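Local atomic coordinates of transcriptional regulator (Streptococcus dysgalactiae, PDB entry 4YV9), a protein that probably binds DNA through a helix-turn-helix domain and controls transcription in quorum sensing, acting as a receptor for SHP pheromone peptides and binding the cyclic peptide cyclosporin A. Residues K87-L93 / L113-E117; F161-K165 / H205-E209; K181-Q186 / E218-E223. Residues are numbered along the deposited sequence.

Interaction 1 (K87-L93 / L113-E117)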
# COMPACT_ATOMS: atom_id res chain seq x y z
N LYS B 87 -14.13 -12.22 -20.00
CA LYS B 87 -15.02 -13.39 -19.96
C LYS B 87 -14.53 -14.56 -20.83
O LYS B 87 -15.33 -15.40 -21.24
CB LYS B 87 -16.45 -13.01 -20.39
CG LYS B 87 -17.09 -11.93 -19.54
CD LYS B 87 -17.06 -12.31 -18.08
CE LYS B 87 -17.55 -11.17 -17.21
NZ LYS B 87 -16.55 -10.08 -17.06
N ASN B 88 -13.23 -14.62 -21.09
CA ASN B 88 -12.71 -15.66 -21.96
C ASN B 88 -12.58 -16.98 -21.21
O ASN B 88 -11.60 -17.21 -20.50
CB ASN B 88 -11.37 -15.26 -22.56
CG ASN B 88 -10.93 -16.15 -23.70
OD1 ASN B 88 -10.88 -17.37 -23.57
ND2 ASN B 88 -10.65 -15.55 -24.85
N VAL B 89 -13.58 -17.83 -21.37
CA VAL B 89 -13.57 -19.14 -20.73
C VAL B 89 -12.50 -19.99 -21.38
O VAL B 89 -11.83 -20.78 -20.72
CB VAL B 89 -14.94 -19.85 -20.85
CG1 VAL B 89 -14.82 -21.35 -20.62
CG2 VAL B 89 -15.92 -19.23 -19.87
N ALA B 90 -12.33 -19.79 -22.68
CA ALA B 90 -11.48 -20.65 -23.49
C ALA B 90 -10.04 -20.73 -22.98
O ALA B 90 -9.52 -21.82 -22.78
CB ALA B 90 -11.50 -20.19 -24.93
N LYS B 91 -9.39 -19.60 -22.77
CA LYS B 91 -7.97 -19.70 -22.46
C LYS B 91 -7.72 -19.79 -20.96
O LYS B 91 -6.62 -20.14 -20.53
CB LYS B 91 -7.20 -18.55 -23.10
CG LYS B 91 -7.76 -17.20 -22.75
CD LYS B 91 -6.93 -16.08 -23.35
CE LYS B 91 -7.04 -16.00 -24.86
NZ LYS B 91 -6.22 -14.86 -25.34
N LEU B 92 -8.75 -19.53 -20.16
CA LEU B 92 -8.69 -19.87 -18.73
C LEU B 92 -8.68 -21.38 -18.61
O LEU B 92 -8.10 -21.95 -17.69
CB LEU B 92 -9.87 -19.29 -17.95
CG LEU B 92 -9.75 -17.83 -17.50
CD1 LEU B 92 -11.12 -17.30 -17.17
CD2 LEU B 92 -8.82 -17.69 -16.29
N LEU B 93 -9.34 -22.04 -19.56
CA LEU B 93 -9.39 -23.49 -19.60
C LEU B 93 -8.03 -24.16 -19.79
O LEU B 93 -7.74 -25.16 -19.14
CB LEU B 93 -10.36 -23.95 -20.69
CG LEU B 93 -11.82 -23.88 -20.24
CD1 LEU B 93 -12.81 -24.29 -21.35
CD2 LEU B 93 -11.98 -24.75 -19.01
N LEU B 113 -12.56 -19.66 -12.43
CA LEU B 113 -13.21 -20.06 -13.67
C LEU B 113 -14.67 -20.44 -13.47
O LEU B 113 -15.48 -20.28 -14.39
CB LEU B 113 -12.45 -21.23 -14.30
CG LEU B 113 -13.07 -21.94 -15.50
CD1 LEU B 113 -13.27 -20.97 -16.64
CD2 LEU B 113 -12.18 -23.10 -15.93
N SER B 114 -15.01 -20.96 -12.29
CA SER B 114 -16.40 -21.34 -12.00
C SER B 114 -17.34 -20.14 -12.00
O SER B 114 -18.55 -20.30 -12.14
CB SER B 114 -16.50 -22.06 -10.65
OG SER B 114 -16.23 -21.15 -9.60
N SER B 115 -16.78 -18.94 -11.82
CA SER B 115 -17.59 -17.72 -11.79
C SER B 115 -18.00 -17.24 -13.18
O SER B 115 -18.78 -16.30 -13.29
CB SER B 115 -16.84 -16.59 -11.08
OG SER B 115 -17.17 -16.54 -9.70
N ILE B 116 -17.49 -17.88 -14.22
CA ILE B 116 -17.90 -17.56 -15.58
C ILE B 116 -18.24 -18.82 -16.38
O ILE B 116 -18.73 -18.75 -17.51
CB ILE B 116 -16.81 -16.78 -16.33
CG1 ILE B 116 -15.62 -17.68 -16.63
CG2 ILE B 116 -16.37 -15.54 -15.54
CD1 ILE B 116 -14.54 -16.97 -17.38
N GLU B 117 -17.98 -19.98 -15.78
CA GLU B 117 -18.32 -21.26 -16.39
C GLU B 117 -18.47 -22.30 -15.29
O GLU B 117 -17.52 -23.01 -14.97
CB GLU B 117 -17.26 -21.68 -17.41
CG GLU B 117 -17.53 -22.99 -18.13
CD GLU B 117 -18.70 -22.90 -19.09
OE1 GLU B 117 -19.07 -21.77 -19.49
OE2 GLU B 117 -19.23 -23.96 -19.45
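Ile116 has the most surface covered, followed by Leu113 and Val89. From the loop that follows helix 103-113 Ile116 reaches back to the first turn of helix 89-98, setting its CD1 3.4 Å from Leu92 CD1 and its CG1 3.6 Å from Val89 CG2. Leu113, three residues earlier at the end of helix 103-113, continues the apolar surface: its CD1 lies 4.0 Å from Leu92 CB, and its CD2 meets Leu93 CD2 at 3.5 Å. Val89 fits between these two residues and also touches the aliphatic part of Glu117, with Val89 CG2 3.7 Å from Glu117 CB. The interface is thus pure van der Waals packing. What is polar stays local: Asn88 is the N-cap, its OD1 accepting from Lys91 N at 2.8 Å, which fixes the start of the helix that presents Val89 and Leu92. The contact packs the start of one helix against the end of the next in the Rgg C-terminal, TPR-like helical domain. Helix 72-85 borders it, Val80 and Tyr83 touching Leu92 and Tyr84 touching Ile116.

Interaction 2 (F161-K165 / H205-E209)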
# COMPACT_ATOMS: atom_id res chain seq x y z
N PHE B 161 -14.88 -19.18 8.35
CA PHE B 161 -14.80 -18.30 9.52
C PHE B 161 -13.53 -18.56 10.34
O PHE B 161 -12.87 -17.63 10.78
CB PHE B 161 -16.02 -18.48 10.42
CG PHE B 161 -15.93 -17.73 11.71
CD1 PHE B 161 -16.01 -16.35 11.73
CD2 PHE B 161 -15.75 -18.41 12.91
CE1 PHE B 161 -15.91 -15.65 12.92
CE2 PHE B 161 -15.66 -17.71 14.10
CZ PHE B 161 -15.74 -16.33 14.11
N LEU B 162 -13.22 -19.84 10.54
CA LEU B 162 -12.04 -20.23 11.30
C LEU B 162 -10.75 -19.83 10.56
O LEU B 162 -9.78 -19.41 11.19
CB LEU B 162 -12.04 -21.73 11.58
CG LEU B 162 -13.11 -22.20 12.56
CD1 LEU B 162 -13.00 -23.70 12.83
CD2 LEU B 162 -13.02 -21.39 13.86
N LEU B 163 -10.77 -19.93 9.24
CA LEU B 163 -9.64 -19.53 8.42
C LEU B 163 -9.45 -18.02 8.48
O LEU B 163 -8.32 -17.53 8.50
CB LEU B 163 -9.81 -19.97 6.97
CG LEU B 163 -9.51 -21.44 6.67
CD1 LEU B 163 -9.88 -21.80 5.22
CD2 LEU B 163 -8.04 -21.76 6.95
N THR B 164 -10.56 -17.30 8.52
CA THR B 164 -10.51 -15.85 8.59
C THR B 164 -9.88 -15.41 9.91
O THR B 164 -9.03 -14.51 9.92
CB THR B 164 -11.92 -15.23 8.43
OG1 THR B 164 -12.49 -15.64 7.19
CG2 THR B 164 -11.83 -13.70 8.46
N LYS B 165 -10.27 -16.06 11.01
CA LYS B 165 -9.69 -15.79 12.33
C LYS B 165 -8.17 -16.01 12.32
O LYS B 165 -7.42 -15.22 12.87
CB LYS B 165 -10.32 -16.68 13.42
CG LYS B 165 -11.68 -16.23 13.92
CD LYS B 165 -12.18 -17.08 15.09
CE LYS B 165 -11.35 -16.85 16.34
NZ LYS B 165 -11.84 -17.65 17.50
N HIS B 205 -20.30 -10.20 15.48
CA HIS B 205 -19.79 -9.34 16.55
C HIS B 205 -18.27 -9.39 16.64
O HIS B 205 -17.62 -8.35 16.68
CB HIS B 205 -20.41 -9.73 17.89
CG HIS B 205 -19.96 -8.86 19.02
ND1 HIS B 205 -18.83 -9.13 19.77
CD2 HIS B 205 -20.46 -7.70 19.51
CE1 HIS B 205 -18.67 -8.18 20.68
NE2 HIS B 205 -19.65 -7.31 20.54
N TYR B 206 -17.71 -10.60 16.68
CA TYR B 206 -16.25 -10.77 16.61
C TYR B 206 -15.63 -10.00 15.44
O TYR B 206 -14.66 -9.28 15.61
CB TYR B 206 -15.89 -12.26 16.52
CG TYR B 206 -14.41 -12.53 16.23
CD1 TYR B 206 -13.92 -12.54 14.93
CD2 TYR B 206 -13.51 -12.78 17.27
CE1 TYR B 206 -12.58 -12.78 14.67
CE2 TYR B 206 -12.17 -13.03 17.02
CZ TYR B 206 -11.71 -13.03 15.71
OH TYR B 206 -10.38 -13.26 15.43
N LEU B 207 -16.20 -10.16 14.24
CA LEU B 207 -15.61 -9.59 13.03
C LEU B 207 -15.66 -8.07 13.01
O LEU B 207 -14.74 -7.41 12.53
CB LEU B 207 -16.31 -10.15 11.78
CG LEU B 207 -15.92 -11.58 11.44
CD1 LEU B 207 -16.88 -12.19 10.43
CD2 LEU B 207 -14.49 -11.61 10.94
N ILE B 208 -16.76 -7.53 13.52
CA ILE B 208 -16.95 -6.10 13.63
C ILE B 208 -15.88 -5.47 14.52
O ILE B 208 -15.26 -4.46 14.16
CB ILE B 208 -18.36 -5.79 14.19
CG1 ILE B 208 -19.41 -6.01 13.10
CG2 ILE B 208 -18.44 -4.39 14.76
CD1 ILE B 208 -20.81 -6.28 13.66
N GLU B 209 -15.63 -6.10 15.66
CA GLU B 209 -14.57 -5.65 16.56
C GLU B 209 -13.19 -5.70 15.88
O GLU B 209 -12.42 -4.75 15.97
CB GLU B 209 -14.59 -6.48 17.85
CG GLU B 209 -13.52 -6.12 18.85
CD GLU B 209 -12.23 -6.90 18.64
OE1 GLU B 209 -12.26 -7.91 17.92
OE2 GLU B 209 -11.20 -6.49 19.20
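This contact belongs to the TPR-like helical repeat of the Rgg C-terminal domain, where segments 161-165 and 205-209, on helices 157-169 and 201-215, run in the same direction with their axes 26° apart, with helix 179-197 between them in the chain. The axes of the two short segments come no closer than 12.0 Å, so the contact is made between side chains. Along 205-209, the first to take part is Tyr206. Its ring receives the edge of Phe161 in an offset edge-to-face pair, centroids 5.9 Å apart and planes at 76°, while the aliphatic chain of Lys165 lies over one face of the tyrosine. Phe161 also stacks on His203, one turn before Tyr206. Leu207 comes next. Its CA-to-CB bond points sideways, yet the isobutyl group reaches across, bringing CG to the edge of the Phe161 ring, 4.3 Å from CE1. Ile208, out of reach of 161-165, packs on Phe227 and His231 of helix 221-236. Cys191 of helix 179-197 touches both Thr164 and Leu207, so the intervening helix packs against this same seam. Thr164 itself meets the second segment through its methyl group, with Thr164 CG2 4.2 Å from Leu207 CD2.

Interaction 3 (K181-Q186 / E218-E223)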
# COMPACT_ATOMS: atom_id res chain seq x y z
N LYS B 181 -2.52 -5.76 4.83
CA LYS B 181 -3.49 -5.36 5.84
C LYS B 181 -4.80 -4.92 5.19
O LYS B 181 -5.90 -5.26 5.64
CB LYS B 181 -2.91 -4.22 6.70
CG LYS B 181 -3.83 -3.78 7.82
CD LYS B 181 -3.22 -2.65 8.62
CE LYS B 181 -4.13 -2.26 9.79
NZ LYS B 181 -3.47 -1.26 10.70
N THR B 182 -4.68 -4.18 4.10
CA THR B 182 -5.87 -3.75 3.38
C THR B 182 -6.63 -4.97 2.82
O THR B 182 -7.86 -5.06 2.95
CB THR B 182 -5.48 -2.74 2.28
OG1 THR B 182 -5.03 -1.54 2.91
CG2 THR B 182 -6.67 -2.40 1.40
N LEU B 183 -5.90 -5.92 2.25
CA LEU B 183 -6.52 -7.15 1.78
C LEU B 183 -7.20 -7.91 2.92
O LEU B 183 -8.35 -8.33 2.78
CB LEU B 183 -5.51 -8.06 1.07
CG LEU B 183 -5.06 -7.62 -0.33
CD1 LEU B 183 -3.83 -8.36 -0.79
CD2 LEU B 183 -6.19 -7.83 -1.31
N VAL B 184 -6.48 -8.12 4.02
CA VAL B 184 -7.08 -8.80 5.18
C VAL B 184 -8.36 -8.10 5.66
O VAL B 184 -9.34 -8.75 6.05
CB VAL B 184 -6.08 -8.90 6.35
CG1 VAL B 184 -6.80 -9.33 7.62
CG2 VAL B 184 -4.95 -9.88 6.02
N THR B 185 -8.36 -6.77 5.60
CA THR B 185 -9.53 -6.00 6.01
C THR B 185 -10.70 -6.29 5.06
O THR B 185 -11.82 -6.56 5.50
CB THR B 185 -9.22 -4.50 6.05
OG1 THR B 185 -8.11 -4.27 6.94
CG2 THR B 185 -10.43 -3.73 6.54
N GLN B 186 -10.42 -6.29 3.76
CA GLN B 186 -11.45 -6.58 2.77
C GLN B 186 -12.03 -7.99 2.94
O GLN B 186 -13.25 -8.16 2.90
CB GLN B 186 -10.88 -6.40 1.36
CG GLN B 186 -10.64 -4.92 1.03
CD GLN B 186 -9.73 -4.70 -0.19
OE1 GLN B 186 -9.06 -5.62 -0.67
NE2 GLN B 186 -9.68 -3.46 -0.66
N GLU B 218 -5.99 4.52 10.17
CA GLU B 218 -5.72 4.22 8.77
C GLU B 218 -6.58 5.12 7.89
O GLU B 218 -7.49 5.78 8.39
CB GLU B 218 -5.99 2.75 8.44
CG GLU B 218 -5.15 1.73 9.20
CD GLU B 218 -3.72 1.63 8.71
OE1 GLU B 218 -3.38 2.28 7.69
OE2 GLU B 218 -2.92 0.90 9.35
N LEU B 219 -6.28 5.16 6.60
CA LEU B 219 -7.15 5.88 5.67
C LEU B 219 -8.21 4.89 5.24
O LEU B 219 -9.24 4.78 5.90
CB LEU B 219 -6.36 6.43 4.48
CG LEU B 219 -5.33 7.48 4.92
CD1 LEU B 219 -4.44 7.89 3.76
CD2 LEU B 219 -6.03 8.68 5.54
N ASN B 220 -7.96 4.15 4.16
CA ASN B 220 -8.82 3.02 3.81
C ASN B 220 -10.30 3.40 3.72
O ASN B 220 -11.16 2.75 4.32
CB ASN B 220 -8.66 1.89 4.85
CG ASN B 220 -7.38 1.11 4.66
OD1 ASN B 220 -6.60 0.94 5.59
ND2 ASN B 220 -7.14 0.65 3.43
N PHE B 221 -10.60 4.49 3.01
CA PHE B 221 -11.98 4.95 2.97
C PHE B 221 -12.90 3.97 2.22
O PHE B 221 -14.09 3.91 2.50
CB PHE B 221 -12.09 6.33 2.33
CG PHE B 221 -11.81 7.48 3.27
CD1 PHE B 221 -11.00 7.31 4.39
CD2 PHE B 221 -12.34 8.73 3.01
CE1 PHE B 221 -10.73 8.38 5.23
CE2 PHE B 221 -12.08 9.81 3.86
CZ PHE B 221 -11.28 9.63 4.97
N TYR B 222 -12.36 3.22 1.26
CA TYR B 222 -13.22 2.26 0.57
C TYR B 222 -13.74 1.22 1.55
O TYR B 222 -14.93 0.90 1.59
CB TYR B 222 -12.48 1.57 -0.57
CG TYR B 222 -13.25 0.38 -1.09
CD1 TYR B 222 -14.47 0.54 -1.75
CD2 TYR B 222 -12.77 -0.91 -0.90
CE1 TYR B 222 -15.18 -0.53 -2.22
CE2 TYR B 222 -13.49 -2.01 -1.38
CZ TYR B 222 -14.69 -1.81 -2.03
OH TYR B 222 -15.41 -2.88 -2.51
N GLU B 223 -12.85 0.69 2.37
CA GLU B 223 -13.26 -0.32 3.33
C GLU B 223 -14.15 0.29 4.41
O GLU B 223 -15.06 -0.36 4.87
CB GLU B 223 -12.04 -0.99 3.97
CG GLU B 223 -11.23 -1.81 2.97
CD GLU B 223 -10.33 -0.95 2.07
OE1 GLU B 223 -10.02 0.20 2.47
OE2 GLU B 223 -9.94 -1.44 0.99
O HOH W 1 -4.50 -1.02 5.67
O HOH W 2 -7.30 -1.62 7.36
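Lys181 NZ and Glu218 OE2 form a salt bridge at 2.6 Å, with the lysine fully extended to reach the loop before helix 221-236. The other carboxylate oxygen of Glu218 is held by Lys178, so this acid ties down two lysines. A second strong link is Gln186 NE2 to Glu223 OE2, also 2.6 Å. Between them, Asn220 ND2 donates to Thr182 OG1 at 3.1 Å and, weakly, to Glu223 OE1 at 3.1 Å. Asn220 is the N-cap residue of the helix, but its side chain makes no capping bond and is spent on this network. Two waters extend it: one joins Thr182 OG1 to Asn220 OD1, each 2.9 Å away, and the other donates to Thr185 OG1 at 2.8 Å and to Asn220 OD1 at 3.2 Å. Packing is modest: Thr185 CG2 lies 4.1 Å from Glu223 CB, and the amide nitrogen Gln186 NE2 sits at the edge of the Tyr222 ring.

The contact joins helix 179-197 to the start of helix 221-236 in the TPR-like C-terminal domain, beside the bound peptide and dimer interface. Tyr222 OH hydrogen-bonds the backbone of the bound cyclic peptide, and Leu183 and Gln186 pack on it. Phe221 and Tyr222 meet Tyr222 and Phe221 of the second subunit edge-to-face. Within the chain, Leu214 and Leu215 of helix 201-215 cover Thr185, and helix 142-151 backs Leu183.

Overall arrangement
All three contacts lie in the Rgg C-terminal helical domain. Interaction 1 stands apart: it lies in series with the others along the chain, its nearest atoms are about 16 Å from either, and it is only partly buried, an aliphatic seam. Interactions 2 and 3 are both buried and their segments alternate in sequence, with nearest atoms about 6 Å apart. Helix 179-197, which supplies 181-186, also packs against interaction 2, and helix 201-215 supplies 205-209 while covering part of interaction 3. Their chemistry differs: aromatic and aliphatic in interaction 2, but charged, hydrogen-bonded and hydrated in interaction 3, which adjoins the second subunit and the peptide; bound peptide also reaches Ser115 in interaction 1.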